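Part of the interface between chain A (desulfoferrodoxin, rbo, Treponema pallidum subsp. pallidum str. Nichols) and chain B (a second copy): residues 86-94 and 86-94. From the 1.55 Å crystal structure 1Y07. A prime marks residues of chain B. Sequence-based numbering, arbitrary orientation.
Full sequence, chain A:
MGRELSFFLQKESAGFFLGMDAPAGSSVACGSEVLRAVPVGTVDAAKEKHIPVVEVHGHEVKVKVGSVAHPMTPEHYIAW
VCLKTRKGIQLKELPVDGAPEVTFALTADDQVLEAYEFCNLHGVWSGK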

# COMPACT_ATOMS: atom_id res chain seq x y z
N ARG A 86 -4.40 -5.70 -10.65
CA ARG A 86 -5.81 -5.67 -10.83
C ARG A 86 -6.57 -5.65 -9.50
O ARG A 86 -7.63 -5.00 -9.38
CB ARG A 86 -6.26 -6.83 -11.70
CG ARG A 86 -5.86 -6.70 -13.10
CD ARG A 86 -6.52 -7.73 -13.99
NE ARG A 86 -6.02 -7.67 -15.34
CZ ARG A 86 -6.39 -6.84 -16.28
NH1 ARG A 86 -7.27 -5.86 -16.04
NH2 ARG A 86 -5.81 -6.94 -17.48
N LYS A 87 -6.06 -6.41 -8.52
CA LYS A 87 -6.79 -6.66 -7.29
C LYS A 87 -6.36 -5.78 -6.16
O LYS A 87 -7.07 -5.73 -5.17
CB LYS A 87 -6.73 -8.14 -6.86
CG LYS A 87 -7.37 -9.03 -7.93
CD LYS A 87 -8.82 -8.82 -8.21
CE LYS A 87 -9.35 -9.81 -9.21
NZ LYS A 87 -9.81 -10.97 -8.51
N GLY A 88 -5.25 -5.07 -6.29
CA GLY A 88 -4.77 -4.31 -5.15
C GLY A 88 -3.47 -3.57 -5.41
O GLY A 88 -3.10 -3.34 -6.54
N ILE A 89 -2.84 -3.17 -4.32
CA ILE A 89 -1.60 -2.44 -4.33
C ILE A 89 -0.61 -3.11 -3.35
O ILE A 89 -1.00 -3.76 -2.37
CB ILE A 89 -1.77 -0.92 -4.04
CG1 ILE A 89 -2.31 -0.64 -2.64
CG2 ILE A 89 -2.62 -0.29 -5.12
CD1 ILE A 89 -2.11 0.81 -2.27
N GLN A 90 0.67 -2.95 -3.67
CA GLN A 90 1.77 -3.33 -2.82
C GLN A 90 2.87 -2.32 -2.80
O GLN A 90 3.10 -1.64 -3.77
CB GLN A 90 2.35 -4.71 -3.30
CG GLN A 90 1.33 -5.79 -3.37
CD GLN A 90 1.98 -7.14 -3.38
OE1 GLN A 90 2.87 -7.44 -2.59
NE2 GLN A 90 1.50 -8.05 -4.29
N LEU A 91 3.58 -2.26 -1.68
CA LEU A 91 4.76 -1.42 -1.57
C LEU A 91 5.81 -2.11 -0.69
O LEU A 91 5.49 -2.56 0.38
CB LEU A 91 4.39 -0.08 -1.01
CG LEU A 91 5.49 0.97 -1.18
CD1 LEU A 91 4.91 2.35 -1.31
CD2 LEU A 91 6.50 0.96 -0.04
N LYS A 92 7.02 -2.18 -1.22
CA LYS A 92 8.17 -2.69 -0.50
C LYS A 92 9.31 -1.74 -0.56
O LYS A 92 9.70 -1.27 -1.63
CB LYS A 92 8.65 -4.05 -1.08
CG LYS A 92 7.69 -5.22 -0.73
CD LYS A 92 8.21 -6.51 -1.28
CE LYS A 92 7.39 -7.69 -0.88
NZ LYS A 92 8.13 -9.06 -1.22
N GLU A 93 9.86 -1.44 0.60
CA GLU A 93 11.11 -0.73 0.66
C GLU A 93 12.29 -1.62 0.28
O GLU A 93 12.29 -2.80 0.56
CB GLU A 93 11.32 -0.22 2.09
CG GLU A 93 10.33 0.84 2.54
CD GLU A 93 10.75 1.48 3.84
OE1 GLU A 93 10.88 0.73 4.85
OE2 GLU A 93 10.97 2.71 3.86
N LEU A 94 13.32 -1.05 -0.30
CA LEU A 94 14.50 -1.78 -0.69
C LEU A 94 15.59 -1.52 0.32
O LEU A 94 15.91 -0.35 0.62
CB LEU A 94 14.99 -1.33 -2.06
CG LEU A 94 14.27 -1.88 -3.30
CD1 LEU A 94 12.85 -1.46 -3.35
CD2 LEU A 94 14.97 -1.44 -4.57
N ARG B 86 6.63 -8.03 7.05
CA ARG B 86 8.00 -7.65 7.37
C ARG B 86 8.64 -6.83 6.26
O ARG B 86 9.36 -5.85 6.54
CB ARG B 86 8.85 -8.89 7.71
CG ARG B 86 8.57 -9.41 9.17
CD ARG B 86 9.71 -10.21 9.84
NE ARG B 86 10.35 -9.43 10.91
CZ ARG B 86 11.34 -9.87 11.71
NH1 ARG B 86 11.84 -11.11 11.58
NH2 ARG B 86 11.84 -9.06 12.66
N LYS B 87 8.36 -7.22 5.02
CA LYS B 87 9.01 -6.62 3.82
C LYS B 87 8.23 -5.49 3.19
O LYS B 87 8.80 -4.74 2.41
CB LYS B 87 9.35 -7.68 2.77
CG LYS B 87 10.21 -8.78 3.32
CD LYS B 87 11.59 -8.29 3.87
CE LYS B 87 12.59 -9.40 4.15
NZ LYS B 87 13.29 -9.76 2.87
N GLY B 88 6.96 -5.35 3.51
CA GLY B 88 6.12 -4.37 2.89
C GLY B 88 4.69 -4.27 3.37
O GLY B 88 4.35 -4.63 4.50
N ILE B 89 3.85 -3.71 2.51
CA ILE B 89 2.42 -3.51 2.79
C ILE B 89 1.65 -3.92 1.54
O ILE B 89 2.19 -3.84 0.42
CB ILE B 89 2.03 -2.04 3.22
CG1 ILE B 89 2.31 -1.02 2.13
CG2 ILE B 89 2.64 -1.70 4.58
CD1 ILE B 89 1.78 0.32 2.43
N GLN B 90 0.40 -4.32 1.74
CA GLN B 90 -0.54 -4.58 0.67
C GLN B 90 -1.91 -4.06 1.05
O GLN B 90 -2.25 -3.98 2.21
CB GLN B 90 -0.71 -6.07 0.43
CG GLN B 90 0.61 -6.73 0.20
CD GLN B 90 0.45 -8.14 -0.50
OE1 GLN B 90 -0.33 -8.27 -1.38
NE2 GLN B 90 1.23 -9.12 -0.05
N LEU B 91 -2.69 -3.72 0.04
CA LEU B 91 -4.06 -3.37 0.28
C LEU B 91 -4.90 -3.85 -0.87
O LEU B 91 -4.52 -3.72 -2.03
CB LEU B 91 -4.21 -1.88 0.56
CG LEU B 91 -5.59 -1.34 1.01
CD1 LEU B 91 -5.46 -0.07 1.83
CD2 LEU B 91 -6.40 -1.15 -0.21
N LYS B 92 -6.00 -4.52 -0.54
CA LYS B 92 -6.97 -4.94 -1.54
C LYS B 92 -8.36 -4.51 -1.12
O LYS B 92 -8.79 -4.73 0.03
CB LYS B 92 -6.97 -6.50 -1.67
CG LYS B 92 -5.72 -7.07 -2.31
CD LYS B 92 -5.75 -8.59 -2.50
CE LYS B 92 -4.76 -9.09 -3.51
NZ LYS B 92 -4.88 -10.48 -3.79
N GLU B 93 -9.07 -3.91 -2.05
CA GLU B 93 -10.49 -3.62 -1.84
C GLU B 93 -11.28 -4.91 -1.99
O GLU B 93 -10.91 -5.79 -2.75
CB GLU B 93 -10.96 -2.56 -2.81
CG GLU B 93 -10.25 -1.25 -2.57
CD GLU B 93 -10.58 -0.11 -3.54
OE1 GLU B 93 -11.11 -0.39 -4.64
OE2 GLU B 93 -10.27 1.07 -3.22
N LEU B 94 -12.35 -5.05 -1.24
CA LEU B 94 -13.23 -6.23 -1.32
C LEU B 94 -14.48 -5.98 -2.21
O LEU B 94 -15.13 -4.96 -2.06
CB LEU B 94 -13.72 -6.55 0.10
CG LEU B 94 -12.83 -7.54 0.86
CD1 LEU B 94 -11.49 -6.97 1.26
CD2 LEU B 94 -13.53 -8.00 2.11
O HOH W 1 -8.24 -3.08 -4.58
O HOH W 2 -9.43 -6.73 -4.68
O HOH W 3 -2.11 -6.59 -2.81
O HOH W 4 4.07 -6.13 -0.42
O HOH W 5 8.86 -1.83 3.28
O HOH W 6 11.34 -4.89 1.82

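At the centre of this antiparallel strand pair Gln90 meets its own copy, Gln90′, and the two amide groups lie close without hydrogen bonding: Gln90 NE2 is 3.4 Å from Gln90′ OE1, but the angle is poor. Each oxygen is served by water instead. Water 4 donates to Gln90 OE1 (2.8 Å) and to Ile89′ O (3.1 Å), and water 3 repeats the bridge between Gln90′ OE1 (2.8 Å) and Ile89 O (3.1 Å).

The strands run at 174°, and Gln90 and Gln90′ form a non-hydrogen-bonded pair flanked by two hydrogen-bonded ones. Ile89 N donates to Leu91′ O and Leu91′ N to Ile89 O, both at 2.9 Å; Leu91 N to Ile89′ O (3.0 Å) and Ile89′ N to Leu91 O (2.9 Å) complete the set. On the face opposite the glutamines, Ile89 CG1 packs 3.9 Å from Leu91′ CB, and Leu91 CB lies equally far from Ile89′ CG1.

Gly88 lets the chains close in: its CA lies 3.2 Å from Leu91′ O, and a CB there would clash with that oxygen and with Lys92′ CG. Beyond it, water takes over from direct bonding. Water 1 donates to Lys87 O (3.0 Å) and accepts from Glu93′ N (2.8 Å); water 5 does the same for Lys87′ O (3.0 Å) and Glu93 N (2.9 Å).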